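Local atomic coordinates of cyclic di-GMP-binding protein XC_3703 (Xanthomonas campestris pv. campestris, PDB entry 5B7W), a protein that binds the bacterial second messenger cyclic di-GMP and, as its effector, regulates virulence and biofilm formation, promoting target-gene binding by a transcriptional regulator in the messenger's absence. Residues F55-M60 with A88-K93; D20-E25 with T61-A66. One frame throughout, in Å; residues are numbered along the deposited sequence.

Contact 1 of 2, residues F55-M60 with A88-K93; sequences FQVKQM and AGARQK
Val57 reaches down from helix 54-70 and straddles the inward-facing side chains of Ala90 and Gln92 on strand 90-96, giving each a methyl of its own. The rotation about CA-CB decides which methyl goes where. CG1 stands anti to the backbone N (chi1 172°) and meets the glutamine, while CG2, beside the backbone N, is delivered to the alanine. Val57 CG2 rests 3.9 Å from Ala90 CB and 4.0 Å from Ala90 O, a plain van der Waals seat. Val57 CG1 lies 4.0 Å from Gln92 CB and, more closely, 3.5 Å from Gln92 OE1, so one methyl bears on both the root and the amide oxygen of the same side chain.

The strand itself sets the position of Gln92 CB; the torsions place the amide. With CG anti to the backbone N (chi1 -172°) and the chain extended beyond it, the amide oxygen is brought against the valine methyl. The rotation of that amide is restrained from the neighbouring strand 78-85, where Gln92 NE2 is hydrogen-bonded to Gly81 O; Phe80 and Val83 pack against the same side chain. Backbone bonds from Ala90 to Ala51 and from Arg91 to Glu84 place strand 90-96 between strands 46-51 and 78-85, in the sheet of the RRM-like domain II.

As an example of helix-on-sheet packing the contact is small, about 130 Å², yet all three touching residues are buried. Its chemistry implies a shared role for Gln92: the buried side chain packs against a branched aliphatic residue while one N-H of its amide is bonded to Gly81 O of the neighbouring strand.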
loop_
_atom_site.group_PDB
_atom_site.type_symbol
_atom_site.label_atom_id
_atom_site.label_comp_id
_atom_site.label_asym_id
_atom_site.label_seq_id
_atom_site.Cartn_x
_atom_site.Cartn_y
_atom_site.Cartn_z
ATOM N N PHE A 55 4.442 -22.631 5.158
ATOM C CA PHE A 55 5.228 -21.942 6.177
ATOM C C PHE A 55 6.343 -21.111 5.557
ATOM O O PHE A 55 6.667 -20.026 6.056
ATOM C CB PHE A 55 5.809 -22.949 7.169
ATOM C CG PHE A 55 6.890 -22.378 8.040
ATOM C CD1 PHE A 55 6.578 -21.506 9.071
ATOM C CD2 PHE A 55 8.219 -22.703 7.823
ATOM C CE1 PHE A 55 7.570 -20.972 9.872
ATOM C CE2 PHE A 55 9.215 -22.173 8.620
ATOM C CZ PHE A 55 8.890 -21.308 9.647
ATOM N N GLN A 56 6.951 -21.606 4.478
ATOM C CA GLN A 56 8.040 -20.871 3.846
ATOM C C GLN A 56 7.545 -19.598 3.173
ATOM O O GLN A 56 8.273 -18.599 3.130
ATOM C CB GLN A 56 8.764 -21.768 2.844
ATOM C CG GLN A 56 9.726 -22.752 3.488
ATOM C CD GLN A 56 10.212 -23.810 2.521
ATOM O OE1 GLN A 56 9.419 -24.438 1.819
ATOM N NE2 GLN A 56 11.524 -24.011 2.474
ATOM N N VAL A 57 6.320 -19.608 2.642
ATOM C CA VAL A 57 5.738 -18.376 2.122
ATOM C C VAL A 57 5.458 -17.405 3.263
ATOM O O VAL A 57 5.653 -16.191 3.124
ATOM C CB VAL A 57 4.470 -18.678 1.305
ATOM C CG1 VAL A 57 3.755 -17.387 0.928
ATOM C CG2 VAL A 57 4.818 -19.471 0.057
ATOM N N LYS A 58 5.010 -17.923 4.411
ATOM C CA LYS A 58 4.801 -17.071 5.578
ATOM C C LYS A 58 6.099 -16.402 6.009
ATOM O O LYS A 58 6.102 -15.228 6.394
ATOM C CB LYS A 58 4.213 -17.887 6.731
ATOM C CG LYS A 58 3.717 -17.042 7.893
ATOM C CD LYS A 58 3.948 -17.730 9.230
ATOM C CE LYS A 58 2.941 -18.840 9.476
ATOM N NZ LYS A 58 3.078 -19.402 10.849
ATOM N N GLN A 59 7.214 -17.136 5.953
ATOM C CA GLN A 59 8.514 -16.524 6.206
ATOM C C GLN A 59 8.809 -15.431 5.187
ATOM O O GLN A 59 9.269 -14.340 5.544
ATOM C CB GLN A 59 9.614 -17.585 6.174
ATOM C CG GLN A 59 9.574 -18.583 7.308
ATOM C CD GLN A 59 10.705 -19.584 7.218
ATOM O OE1 GLN A 59 10.854 -20.281 6.213
ATOM N NE2 GLN A 59 11.518 -19.654 8.265
ATOM N N MET A 60 8.553 -15.712 3.907
ATOM C CA MET A 60 8.809 -14.720 2.867
ATOM C C MET A 60 7.956 -13.474 3.055
ATOM O O MET A 60 8.386 -12.371 2.701
ATOM C CB MET A 60 8.560 -15.325 1.486
ATOM C CG MET A 60 9.531 -16.428 1.096
ATOM S SD MET A 60 9.472 -16.757 -0.671
ATOM C CE MET A 60 7.872 -17.538 -0.778
ATOM N N ALA A 88 3.198 -28.769 -6.787
ATOM C CA ALA A 88 4.441 -28.060 -7.072
ATOM C C ALA A 88 4.918 -27.243 -5.879
ATOM O O ALA A 88 6.121 -26.987 -5.746
ATOM C CB ALA A 88 4.263 -27.157 -8.292
ATOM N N GLY A 89 4.010 -26.823 -5.012
ATOM C CA GLY A 89 4.374 -26.040 -3.850
ATOM C C GLY A 89 3.259 -25.081 -3.484
ATOM O O GLY A 89 2.106 -25.278 -3.854
ATOM N N ALA A 90 3.636 -24.039 -2.745
ATOM C CA ALA A 90 2.706 -23.022 -2.278
ATOM C C ALA A 90 2.931 -21.722 -3.039
ATOM O O ALA A 90 4.071 -21.364 -3.351
ATOM C CB ALA A 90 2.866 -22.779 -0.774
ATOM N N ARG A 91 1.837 -21.022 -3.336
ATOM C CA ARG A 91 1.893 -19.743 -4.028
ATOM C C ARG A 91 0.882 -18.792 -3.405
ATOM O O ARG A 91 -0.181 -19.212 -2.937
ATOM C CB ARG A 91 1.612 -19.891 -5.532
ATOM C CG ARG A 91 2.612 -20.764 -6.275
ATOM C CD ARG A 91 2.314 -20.802 -7.765
ATOM N NE ARG A 91 3.271 -21.631 -8.493
ATOM C CZ ARG A 91 4.427 -21.188 -8.978
ATOM N NH1 ARG A 91 4.775 -19.920 -8.811
ATOM N NH2 ARG A 91 5.235 -22.014 -9.629
ATOM N N GLN A 92 1.220 -17.505 -3.405
ATOM C CA GLN A 92 0.336 -16.491 -2.844
ATOM C C GLN A 92 0.511 -15.187 -3.606
ATOM O O GLN A 92 1.640 -14.762 -3.866
ATOM C CB GLN A 92 0.613 -16.272 -1.352
ATOM C CG GLN A 92 -0.396 -15.362 -0.671
ATOM C CD GLN A 92 -0.052 -15.089 0.777
ATOM O OE1 GLN A 92 1.112 -15.155 1.173
ATOM N NE2 GLN A 92 -1.065 -14.785 1.580
ATOM N N LYS A 93 -0.609 -14.562 -3.951
ATOM C CA LYS A 93 -0.625 -13.293 -4.663
ATOM C C LYS A 93 -0.825 -12.154 -3.672
ATOM O O LYS A 93 -1.787 -12.161 -2.896
ATOM C CB LYS A 93 -1.734 -13.286 -5.718
ATOM C CG LYS A 93 -2.129 -11.910 -6.216
ATOM C CD LYS A 93 -3.201 -12.012 -7.289
ATOM C CE LYS A 93 -3.616 -10.640 -7.790
ATOM N NZ LYS A 93 -4.531 -10.730 -8.962
#

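Contact 2 of 2, residues D20-E25 with T61-A66; sequences DQANRE and TDILRA
Ile63 meets helix 12-26 through a single methyl, CG2, and both Ala22 and Glu25 converge on it. Glu25 OE1 comes closest, 3.4 Å from Ile63 CG2, with Glu25 CD at 4.1 Å and Glu25 CB at 4.2 Å from the same methyl, so the acid lies over it along much of its length. Ala22 CB, one turn earlier on that helix, adds an apolar touch at 4.2 Å from Ile63 CG2.

The isoleucine conformation accounts for this concentration: CG1 sits beside the backbone N (chi1 -62°), which puts CG2 anti to that nitrogen, where Ala22 and Glu25 meet it. Glu25 has CG anti to its own backbone N (chi1 -159°) and an extended chain that runs past the methyl and sets OE1 against it.

In the next shell, Glu25 OE2 forms a salt bridge with Arg67 NE, one turn beyond Ile63 on helix 54-70. The carboxylate thus binds the opposite helix through one oxygen while its other oxygen lies against the methyl. Nearer the sheet, Ala22 and Leu64 both rest on Phe39 of strand 38-42; Ala22 CA and Leu64 CA are 6.0 Å apart, an approach consistent with the small alanine side chain. Asn23 OD1 accepts a hydrogen bond from Phe39 N, tying helix 12-26 to the same strand.

The two helices covering one face of the domain II sheet therefore meet through a graded interface, apolar beside the strands and ionic farther out. Glu25 takes part in both characters: its charge is probably offset in part by Arg67, while OE1, with CB behind it, packs on the methyl of Ile63.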
loop_
_atom_site.group_PDB
_atom_site.type_symbol
_atom_site.label_atom_id
_atom_site.label_comp_id
_atom_site.label_asym_id
_atom_site.label_seq_id
_atom_site.Cartn_x
_atom_site.Cartn_y
_atom_site.Cartn_z
ATOM N N ASP A 20 13.582 -6.778 -5.354
ATOM C CA ASP A 20 14.926 -7.248 -5.675
ATOM C C ASP A 20 15.716 -7.559 -4.410
ATOM O O ASP A 20 16.424 -8.570 -4.344
ATOM C CB ASP A 20 15.663 -6.208 -6.520
ATOM C CG ASP A 20 15.022 -6.000 -7.875
ATOM O OD1 ASP A 20 14.468 -6.972 -8.428
ATOM O OD2 ASP A 20 15.074 -4.862 -8.389
ATOM N N GLN A 21 15.608 -6.700 -3.393
ATOM C CA GLN A 21 16.309 -6.958 -2.141
ATOM C C GLN A 21 15.728 -8.164 -1.414
ATOM O O GLN A 21 16.460 -8.872 -0.714
ATOM C CB GLN A 21 16.264 -5.718 -1.244
ATOM C CG GLN A 21 16.968 -4.504 -1.836
ATOM C CD GLN A 21 16.786 -3.248 -1.003
ATOM O OE1 GLN A 21 16.228 -3.290 0.095
ATOM N NE2 GLN A 21 17.250 -2.119 -1.528
ATOM N N ALA A 22 14.426 -8.417 -1.570
ATOM C CA ALA A 22 13.826 -9.596 -0.953
ATOM C C ALA A 22 14.336 -10.878 -1.601
ATOM O O ALA A 22 14.594 -11.869 -0.910
ATOM C CB ALA A 22 12.302 -9.518 -1.037
ATOM N N ASN A 23 14.482 -10.878 -2.929
ATOM C CA ASN A 23 15.065 -12.035 -3.602
ATOM C C ASN A 23 16.530 -12.210 -3.224
ATOM O O ASN A 23 16.991 -13.338 -3.010
ATOM C CB ASN A 23 14.910 -11.894 -5.117
ATOM C CG ASN A 23 13.521 -12.262 -5.596
ATOM O OD1 ASN A 23 12.964 -13.282 -5.190
ATOM N ND2 ASN A 23 12.948 -11.428 -6.455
ATOM N N ARG A 24 17.275 -11.106 -3.135
ATOM C CA ARG A 24 18.661 -11.181 -2.682
ATOM C C ARG A 24 18.743 -11.704 -1.254
ATOM O O ARG A 24 19.666 -12.452 -0.910
ATOM C CB ARG A 24 19.323 -9.808 -2.788
ATOM C CG ARG A 24 19.906 -9.495 -4.156
ATOM C CD ARG A 24 21.397 -9.789 -4.194
ATOM N NE ARG A 24 22.153 -8.876 -3.339
ATOM C CZ ARG A 24 22.662 -7.718 -3.748
ATOM N NH1 ARG A 24 22.499 -7.327 -5.004
ATOM N NH2 ARG A 24 23.334 -6.952 -2.901
ATOM N N GLU A 25 17.779 -11.328 -0.411
ATOM C CA GLU A 25 17.812 -11.754 0.984
ATOM C C GLU A 25 17.541 -13.248 1.113
ATOM O O GLU A 25 18.104 -13.912 1.991
ATOM C CB GLU A 25 16.802 -10.944 1.797
ATOM C CG GLU A 25 17.073 -10.930 3.289
ATOM C CD GLU A 25 16.457 -9.726 3.974
ATOM O OE1 GLU A 25 15.373 -9.871 4.576
ATOM O OE2 GLU A 25 17.057 -8.632 3.906
ATOM N N THR A 61 6.747 -13.628 3.601
ATOM C CA THR A 61 5.920 -12.465 3.906
ATOM C C THR A 61 6.619 -11.538 4.894
ATOM O O THR A 61 6.596 -10.312 4.731
ATOM C CB THR A 61 4.565 -12.914 4.455
ATOM O OG1 THR A 61 3.842 -13.614 3.434
ATOM C CG2 THR A 61 3.747 -11.717 4.924
ATOM N N ASP A 62 7.254 -12.109 5.921
ATOM C CA ASP A 62 8.005 -11.296 6.872
ATOM C C ASP A 62 9.181 -10.605 6.195
ATOM O O ASP A 62 9.500 -9.452 6.511
ATOM C CB ASP A 62 8.487 -12.162 8.035
ATOM C CG ASP A 62 7.349 -12.860 8.755
ATOM O OD1 ASP A 62 6.219 -12.331 8.734
ATOM O OD2 ASP A 62 7.585 -13.938 9.340
ATOM N N ILE A 63 9.841 -11.295 5.263
ATOM C CA ILE A 63 10.925 -10.675 4.507
ATOM C C ILE A 63 10.383 -9.566 3.616
ATOM O O ILE A 63 10.953 -8.470 3.544
ATOM C CB ILE A 63 11.679 -11.735 3.683
ATOM C CG1 ILE A 63 12.321 -12.776 4.601
ATOM C CG2 ILE A 63 12.727 -11.075 2.795
ATOM C CD1 ILE A 63 12.944 -13.935 3.858
ATOM N N LEU A 64 9.274 -9.836 2.924
ATOM C CA LEU A 64 8.710 -8.849 2.008
ATOM C C LEU A 64 8.249 -7.603 2.752
ATOM O O LEU A 64 8.430 -6.480 2.268
ATOM C CB LEU A 64 7.555 -9.467 1.220
ATOM C CG LEU A 64 6.903 -8.568 0.168
ATOM C CD1 LEU A 64 7.920 -8.148 -0.885
ATOM C CD2 LEU A 64 5.715 -9.264 -0.477
ATOM N N ARG A 65 7.649 -7.779 3.933
ATOM C CA ARG A 65 7.251 -6.628 4.739
ATOM C C ARG A 65 8.462 -5.790 5.130
ATOM O O ARG A 65 8.460 -4.564 4.973
ATOM C CB ARG A 65 6.496 -7.087 5.987
ATOM C CG ARG A 65 5.063 -7.535 5.744
ATOM C CD ARG A 65 4.280 -7.535 7.051
ATOM N NE ARG A 65 2.857 -7.792 6.855
ATOM C CZ ARG A 65 2.241 -8.911 7.225
ATOM N NH1 ARG A 65 2.924 -9.882 7.816
ATOM N NH2 ARG A 65 0.941 -9.057 7.007
ATOM N N ALA A 66 9.512 -6.441 5.638
ATOM C CA ALA A 66 10.693 -5.710 6.087
ATOM C C ALA A 66 11.372 -4.987 4.933
ATOM O O ALA A 66 11.868 -3.866 5.098
ATOM C CB ALA A 66 11.671 -6.663 6.773
#

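Helix 54-70 serves both contacts, giving Val57 in its early turns to contact 1 and Ile63, less than two turns later, to contact 2. Contact 1 joins the helix to the sheet and is wholly buried; contact 2 joins it to its partner helix and runs from buried residues to the partly exposed Glu25. Across the segments both are van der Waals contacts that set a methyl against a side-chain oxygen, of an amide beneath the helix and of a carboxylate between the helices, with the polar ends held from outside. Their centres lie about 13 Å apart, and the two meet where Gln92 OE1 packs 3.9 Å from Thr61 OG1. Together they sample two interfaces, helix on sheet and helix on helix, of this RRM-like layout.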